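Local coordinates for protein type II restriction enzyme BsoBI (Geobacillus stearothermophilus, PDB 1DC1) that recognises the double-stranded DNA sequence 5'-CYCGRG-3' as a homodimer and cleaves each strand after the first cytosine, at residues D[248-253]-D[281-286]; D[252-257]-D[290-295]. All coordinates share one frame; numbering follows the deposited sequence.

In the fold
Interactions 1 and 2, with centres about 9 Å apart, are successive fastenings of helix 247-270 to what follows strand 276-281: first the loop 281-286, then helix 286-298. The same helix also meets the DNA, where Ala248, Glu252 and His253 bond to base atoms. Both contacts lie beside the predicted magnesium site. The side chain of Lys242 is about 7 Å from that of Ala283 in interaction 1 and about 6 Å from that of Trp254 in interaction 2; the side chain of Glu240 is about 7 Å from that of Trp254. Base-reading and metal-binding parts are thus close neighbours, and both contacts also reach the second subunit.

Interaction 1 of 2, residues D[248-253]-D[281-286]; sequences AGADEH and GAAIEH. With nucleotides of chain A; nucleotides of chain B.
About one helical turn on from Ala250, which packs on Ala283 and Glu285, the imidazole of His253 turns its edge to guanine DG8 of chain A and has CG of Glu252 over one face, offset toward the rim. At that edge, close to the ring plane, NE2 donates to N7 of DG8 at 3.0 Å, the N-H...N angle being 148°. The Ala248 carbonyl O takes a bond of 2.7 Å from N4 of DC5 of chain B, so the helix start reads bases of both strands by atoms of the major-groove edge. Gly249, with no side chain, lets guanine DG8 come up to the backbone. This helix is the connection of a beta-alpha-beta crossover in the PDDEXK fold, joining the parallel neighbours 235-242 and 276-281. Away from the DNA, the small methyl of Ala250 allows a close approach: its CB lies 3.2 Å from Ala283 O and 3.9 Å from Ala283 CB. Glu285, the N-cap of helix 286-298, lays CG 3.5 Å from Ala250 CB; CG stands beside its own backbone N (chi1 -67°), and the chain then bends, its OE2 bonding to Tyr24 OH.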
# COMPACT_ATOMS: atom_id res chain seq x y z
N ALA D 248 1.49 11.07 1.69
CA ALA D 248 0.16 10.44 1.69
C ALA D 248 0.19 9.02 2.26
O ALA D 248 -0.84 8.46 2.60
CB ALA D 248 -0.44 10.42 0.26
N GLY D 249 1.41 8.45 2.35
CA GLY D 249 1.64 7.12 2.90
C GLY D 249 2.23 7.17 4.31
O GLY D 249 2.35 6.14 5.00
N ALA D 250 2.57 8.37 4.77
CA ALA D 250 3.19 8.56 6.09
C ALA D 250 2.34 7.98 7.23
O ALA D 250 2.79 7.07 7.91
CB ALA D 250 3.47 10.05 6.33
N ASP D 251 1.12 8.48 7.42
CA ASP D 251 0.26 8.00 8.50
C ASP D 251 -0.18 6.53 8.26
O ASP D 251 -0.30 5.74 9.22
CB ASP D 251 -0.97 8.89 8.63
CG ASP D 251 -1.66 8.68 9.96
OD1 ASP D 251 -1.12 9.23 10.97
OD2 ASP D 251 -2.67 7.94 9.98
N GLU D 252 -0.40 6.18 6.98
CA GLU D 252 -0.78 4.83 6.59
C GLU D 252 0.25 3.78 7.11
O GLU D 252 -0.10 2.86 7.87
CB GLU D 252 -0.87 4.73 5.05
CG GLU D 252 -1.24 3.29 4.56
CD GLU D 252 -2.72 2.95 4.78
OE1 GLU D 252 -3.46 3.84 5.27
OE2 GLU D 252 -3.17 1.80 4.47
N HIS D 253 1.52 3.95 6.75
CA HIS D 253 2.54 2.97 7.17
C HIS D 253 2.97 3.13 8.64
O HIS D 253 3.52 2.20 9.22
CB HIS D 253 3.70 2.97 6.19
CG HIS D 253 3.26 2.78 4.77
ND1 HIS D 253 2.51 1.70 4.35
CD2 HIS D 253 3.59 3.46 3.66
CE1 HIS D 253 2.41 1.72 3.04
NE2 HIS D 253 3.06 2.77 2.59
N GLY D 281 11.53 6.95 10.17
CA GLY D 281 10.74 7.14 8.96
C GLY D 281 11.19 8.33 8.13
O GLY D 281 11.57 9.33 8.69
N ALA D 282 11.15 8.22 6.80
CA ALA D 282 11.51 9.35 5.94
C ALA D 282 10.30 10.32 5.74
O ALA D 282 10.50 11.53 5.54
CB ALA D 282 12.05 8.83 4.56
N ALA D 283 9.08 9.80 5.80
CA ALA D 283 7.85 10.61 5.65
C ALA D 283 7.14 10.65 7.00
O ALA D 283 6.48 9.69 7.41
CB ALA D 283 6.95 9.99 4.61
N ILE D 284 7.29 11.75 7.71
CA ILE D 284 6.69 11.90 9.02
C ILE D 284 5.87 13.19 9.02
O ILE D 284 6.38 14.28 8.84
CB ILE D 284 7.79 11.90 10.17
CG1 ILE D 284 8.50 10.54 10.21
CG2 ILE D 284 7.13 12.14 11.58
CD1 ILE D 284 9.56 10.34 11.33
N GLU D 285 4.56 13.01 9.19
CA GLU D 285 3.58 14.08 9.21
C GLU D 285 3.25 14.58 10.66
O GLU D 285 3.60 13.92 11.64
CB GLU D 285 2.33 13.57 8.44
CG GLU D 285 2.67 13.37 6.94
CD GLU D 285 2.97 14.71 6.29
OE1 GLU D 285 2.01 15.45 6.08
OE2 GLU D 285 4.14 15.05 6.03
N HIS D 286 2.58 15.72 10.80
CA HIS D 286 2.33 16.24 12.13
C HIS D 286 1.59 15.34 13.14
O HIS D 286 2.05 15.13 14.27
CB HIS D 286 1.59 17.55 12.05
CG HIS D 286 1.35 18.10 13.40
ND1 HIS D 286 2.39 18.46 14.23
CD2 HIS D 286 0.23 18.14 14.15
CE1 HIS D 286 1.92 18.70 15.44
NE2 HIS D 286 0.62 18.51 15.43
P DC A 7 9.36 0.82 2.91
OP1 DC A 7 10.51 1.73 3.03
OP2 DC A 7 8.47 0.60 4.09
O5' DC A 7 8.43 1.32 1.74
C5' DC A 7 8.96 1.60 0.42
C4' DC A 7 7.85 2.07 -0.50
O4' DC A 7 6.83 1.04 -0.68
C3' DC A 7 7.13 3.35 -0.04
O3' DC A 7 6.88 4.16 -1.17
C2' DC A 7 5.77 2.84 0.41
C1' DC A 7 5.54 1.62 -0.48
N1 DC A 7 4.65 0.64 0.17
C2 DC A 7 3.51 0.18 -0.54
O2 DC A 7 3.40 0.44 -1.77
N3 DC A 7 2.57 -0.56 0.11
C4 DC A 7 2.77 -0.91 1.39
N4 DC A 7 1.82 -1.61 2.01
C5 DC A 7 3.98 -0.54 2.10
C6 DC A 7 4.87 0.22 1.46
P DG A 8 6.88 5.77 -1.07
OP1 DG A 8 8.23 6.24 -1.33
OP2 DG A 8 6.16 6.25 0.11
O5' DG A 8 6.06 6.15 -2.39
C5' DG A 8 6.40 5.58 -3.69
C4' DG A 8 5.14 5.37 -4.50
O4' DG A 8 4.32 4.39 -3.81
C3' DG A 8 4.28 6.64 -4.64
O3' DG A 8 3.53 6.60 -5.86
C2' DG A 8 3.27 6.47 -3.51
C1' DG A 8 3.05 4.94 -3.51
N9 DG A 8 2.57 4.37 -2.25
C8 DG A 8 3.01 4.71 -0.99
N7 DG A 8 2.35 4.10 -0.04
C5 DG A 8 1.43 3.29 -0.70
C6 DG A 8 0.40 2.41 -0.19
O6 DG A 8 0.11 2.17 0.98
N1 DG A 8 -0.33 1.81 -1.21
C2 DG A 8 -0.12 2.02 -2.56
N2 DG A 8 -0.90 1.34 -3.41
N3 DG A 8 0.81 2.85 -3.05
C4 DG A 8 1.55 3.44 -2.08
P DC B 5 -7.15 8.24 8.29
OP1 DC B 5 -7.78 9.44 8.91
OP2 DC B 5 -6.73 7.11 9.16
O5' DC B 5 -8.19 7.69 7.23
C5' DC B 5 -7.86 6.57 6.41
C4' DC B 5 -8.60 6.67 5.09
O4' DC B 5 -8.04 7.74 4.32
C3' DC B 5 -8.44 5.44 4.20
O3' DC B 5 -9.42 4.47 4.53
C2' DC B 5 -8.64 5.99 2.81
C1' DC B 5 -8.00 7.35 2.94
N1 DC B 5 -6.59 7.41 2.47
C2 DC B 5 -6.38 7.45 1.08
O2 DC B 5 -7.38 7.36 0.32
N3 DC B 5 -5.11 7.56 0.61
C4 DC B 5 -4.07 7.59 1.45
N4 DC B 5 -2.84 7.67 0.93
C5 DC B 5 -4.26 7.52 2.88
C6 DC B 5 -5.52 7.43 3.33

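Interaction 2 of 2, residues D[252-257]-D[290-295]; sequences EHWKTA and EEIWDQ. With nucleotides of chain A; nucleotides of chain B.
Helix segments 252-257 and 290-295 run roughly parallel, their axes 29° apart and 12.4 Å distant at closest approach, a separation that a large side chain must bridge for the two segments to touch. Trp254 does so. Its CG lies anti to the backbone N (chi1 156°), which sends the indole out from its own helix toward the other. There the ring is met at its edge by Glu291 and Gln295 and over one face by Ile292. In its plane, NE1 gives a short, nearly straight hydrogen bond of 2.7 Å to Glu291 OE1, although the carboxylate plane is turned 50° from the ring. Ile292 CG1 sits 3.9 Å from the centroid of the six-membered ring in a CH-pi contact and 3.7 Å from Trp254 CH2. Gln295 brings NE2 to 3.7 Å from Trp254 CZ2; this amide nitrogen is bonded to Asn258 OD1. In the PDDEXK fold the two helices flank strand 276-281 in the chain, and Phe279 of that strand meets the indole edge-to-face. An aromatic donor suits this place, since its flat apolar surface packs on Ile292 and Phe279 while its one polar atom is settled on a carboxylate. Glu291 is itself shared: OE2 forms a salt bridge with Arg263 NE of the second subunit, which probably fixes the carboxylate and keeps it charged. On the DNA side, Glu252 OE2 accepts a bond of 3.0 Å from N4 of DC7 of chain B, a carboxylate being a suitable acceptor for cytosine's amino group. Thr256 OG1 instead is hydrogen-bonded to Thr256 OG1 of the second subunit.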
# COMPACT_ATOMS: atom_id res chain seq x y z
N GLU D 252 -0.40 6.18 6.98
CA GLU D 252 -0.78 4.83 6.59
C GLU D 252 0.25 3.78 7.11
O GLU D 252 -0.10 2.86 7.87
CB GLU D 252 -0.87 4.73 5.05
CG GLU D 252 -1.24 3.29 4.56
CD GLU D 252 -2.72 2.95 4.78
OE1 GLU D 252 -3.46 3.84 5.27
OE2 GLU D 252 -3.17 1.80 4.47
N HIS D 253 1.52 3.95 6.75
CA HIS D 253 2.54 2.97 7.17
C HIS D 253 2.97 3.13 8.64
O HIS D 253 3.52 2.20 9.22
CB HIS D 253 3.70 2.97 6.19
CG HIS D 253 3.26 2.78 4.77
ND1 HIS D 253 2.51 1.70 4.35
CD2 HIS D 253 3.59 3.46 3.66
CE1 HIS D 253 2.41 1.72 3.04
NE2 HIS D 253 3.06 2.77 2.59
N TRP D 254 2.66 4.28 9.25
CA TRP D 254 2.95 4.47 10.66
C TRP D 254 1.85 3.66 11.43
O TRP D 254 2.18 2.98 12.40
CB TRP D 254 2.87 5.96 11.04
CG TRP D 254 2.58 6.17 12.50
CD1 TRP D 254 1.48 6.77 13.03
CD2 TRP D 254 3.40 5.77 13.64
NE1 TRP D 254 1.55 6.78 14.40
CE2 TRP D 254 2.71 6.17 14.81
CE3 TRP D 254 4.64 5.10 13.77
CZ2 TRP D 254 3.23 5.94 16.11
CZ3 TRP D 254 5.16 4.87 15.08
CH2 TRP D 254 4.44 5.29 16.23
N LYS D 255 0.57 3.71 11.01
CA LYS D 255 -0.51 2.94 11.68
C LYS D 255 -0.11 1.45 11.64
O LYS D 255 -0.26 0.73 12.60
CB LYS D 255 -1.83 3.12 10.94
CG LYS D 255 -2.58 4.38 11.32
CD LYS D 255 -3.96 4.43 10.63
CE LYS D 255 -3.90 4.60 9.13
NZ LYS D 255 -4.05 6.02 8.76
N THR D 256 0.40 0.99 10.50
CA THR D 256 0.86 -0.40 10.33
C THR D 256 2.00 -0.75 11.31
O THR D 256 1.93 -1.74 12.06
CB THR D 256 1.33 -0.65 8.87
OG1 THR D 256 0.35 -0.14 7.95
CG2 THR D 256 1.54 -2.10 8.62
N ALA D 257 3.03 0.10 11.33
CA ALA D 257 4.21 -0.07 12.19
C ALA D 257 3.85 -0.03 13.66
O ALA D 257 4.42 -0.77 14.46
CB ALA D 257 5.27 0.98 11.90
N GLU D 290 3.13 13.67 16.61
CA GLU D 290 2.62 13.86 17.95
C GLU D 290 2.54 12.52 18.67
O GLU D 290 2.90 12.40 19.85
CB GLU D 290 1.25 14.47 17.89
CG GLU D 290 1.27 15.91 17.42
CD GLU D 290 1.26 16.91 18.60
OE1 GLU D 290 1.71 16.55 19.72
OE2 GLU D 290 0.81 18.06 18.39
N GLU D 291 2.07 11.50 17.97
CA GLU D 291 1.96 10.19 18.60
C GLU D 291 3.33 9.58 18.93
O GLU D 291 3.50 8.93 19.97
CB GLU D 291 1.18 9.25 17.69
CG GLU D 291 -0.28 9.57 17.69
CD GLU D 291 -1.03 8.70 16.73
OE1 GLU D 291 -0.35 8.13 15.85
OE2 GLU D 291 -2.28 8.58 16.85
N ILE D 292 4.30 9.76 18.03
CA ILE D 292 5.66 9.24 18.26
C ILE D 292 6.25 9.94 19.49
O ILE D 292 6.80 9.29 20.36
CB ILE D 292 6.61 9.46 17.05
CG1 ILE D 292 6.14 8.58 15.89
CG2 ILE D 292 8.10 9.15 17.44
CD1 ILE D 292 6.65 9.03 14.55
N TRP D 293 6.11 11.27 19.54
CA TRP D 293 6.59 12.05 20.66
C TRP D 293 5.94 11.58 21.97
O TRP D 293 6.62 11.38 22.98
CB TRP D 293 6.29 13.49 20.40
CG TRP D 293 6.72 14.38 21.46
CD1 TRP D 293 5.99 14.81 22.51
CD2 TRP D 293 8.00 14.98 21.58
NE1 TRP D 293 6.72 15.65 23.29
CE2 TRP D 293 7.97 15.78 22.75
CE3 TRP D 293 9.17 14.92 20.82
CZ2 TRP D 293 9.07 16.52 23.17
CZ3 TRP D 293 10.27 15.65 21.23
CH2 TRP D 293 10.21 16.45 22.40
N ASP D 294 4.63 11.40 21.97
CA ASP D 294 3.96 10.91 23.17
C ASP D 294 4.53 9.57 23.62
O ASP D 294 4.70 9.32 24.82
CB ASP D 294 2.47 10.76 22.91
CG ASP D 294 1.77 12.09 22.85
OD1 ASP D 294 2.46 13.09 23.18
OD2 ASP D 294 0.57 12.14 22.47
N GLN D 295 4.78 8.68 22.66
CA GLN D 295 5.33 7.34 22.96
C GLN D 295 6.77 7.42 23.47
O GLN D 295 7.17 6.60 24.30
CB GLN D 295 5.26 6.44 21.71
CG GLN D 295 3.83 6.05 21.37
CD GLN D 295 3.76 4.93 20.36
OE1 GLN D 295 4.70 4.18 20.22
NE2 GLN D 295 2.65 4.83 19.64
P DC A 7 9.36 0.82 2.91
OP1 DC A 7 10.51 1.73 3.03
OP2 DC A 7 8.47 0.60 4.09
O5' DC A 7 8.43 1.32 1.74
C5' DC A 7 8.96 1.60 0.42
C4' DC A 7 7.85 2.07 -0.50
O4' DC A 7 6.83 1.04 -0.68
C3' DC A 7 7.13 3.35 -0.04
O3' DC A 7 6.88 4.16 -1.17
C2' DC A 7 5.77 2.84 0.41
C1' DC A 7 5.54 1.62 -0.48
N1 DC A 7 4.65 0.64 0.17
C2 DC A 7 3.51 0.18 -0.54
O2 DC A 7 3.40 0.44 -1.77
N3 DC A 7 2.57 -0.56 0.11
C4 DC A 7 2.77 -0.91 1.39
N4 DC A 7 1.82 -1.61 2.01
C5 DC A 7 3.98 -0.54 2.10
C6 DC A 7 4.87 0.22 1.46
P DG A 8 6.88 5.77 -1.07
OP1 DG A 8 8.23 6.24 -1.33
OP2 DG A 8 6.16 6.25 0.11
O5' DG A 8 6.06 6.15 -2.39
C5' DG A 8 6.40 5.58 -3.69
C4' DG A 8 5.14 5.37 -4.50
O4' DG A 8 4.32 4.39 -3.81
C3' DG A 8 4.28 6.64 -4.64
O3' DG A 8 3.53 6.60 -5.86
C2' DG A 8 3.27 6.47 -3.51
C1' DG A 8 3.05 4.94 -3.51
N9 DG A 8 2.57 4.37 -2.25
C8 DG A 8 3.01 4.71 -0.99
N7 DG A 8 2.35 4.10 -0.04
C5 DG A 8 1.43 3.29 -0.70
C6 DG A 8 0.40 2.41 -0.19
O6 DG A 8 0.11 2.17 0.98
N1 DG A 8 -0.33 1.81 -1.21
C2 DG A 8 -0.12 2.02 -2.56
N2 DG A 8 -0.90 1.34 -3.41
N3 DG A 8 0.81 2.85 -3.05
C4 DG A 8 1.55 3.44 -2.08
P DC B 7 -9.86 -1.13 0.56
OP1 DC B 7 -11.00 -2.00 0.34
OP2 DC B 7 -9.22 -1.10 1.87
O5' DC B 7 -8.71 -1.55 -0.44
C5' DC B 7 -8.95 -1.66 -1.87
C4' DC B 7 -7.68 -2.06 -2.59
O4' DC B 7 -6.63 -1.06 -2.42
C3' DC B 7 -7.08 -3.39 -2.10
O3' DC B 7 -6.60 -4.11 -3.20
C2' DC B 7 -5.87 -2.98 -1.30
C1' DC B 7 -5.43 -1.67 -1.95
N1 DC B 7 -4.72 -0.75 -1.02
C2 DC B 7 -3.42 -0.27 -1.38
O2 DC B 7 -2.99 -0.47 -2.53
N3 DC B 7 -2.69 0.41 -0.45
C4 DC B 7 -3.21 0.66 0.75
N4 DC B 7 -2.44 1.23 1.65
C5 DC B 7 -4.56 0.30 1.09
C6 DC B 7 -5.26 -0.41 0.19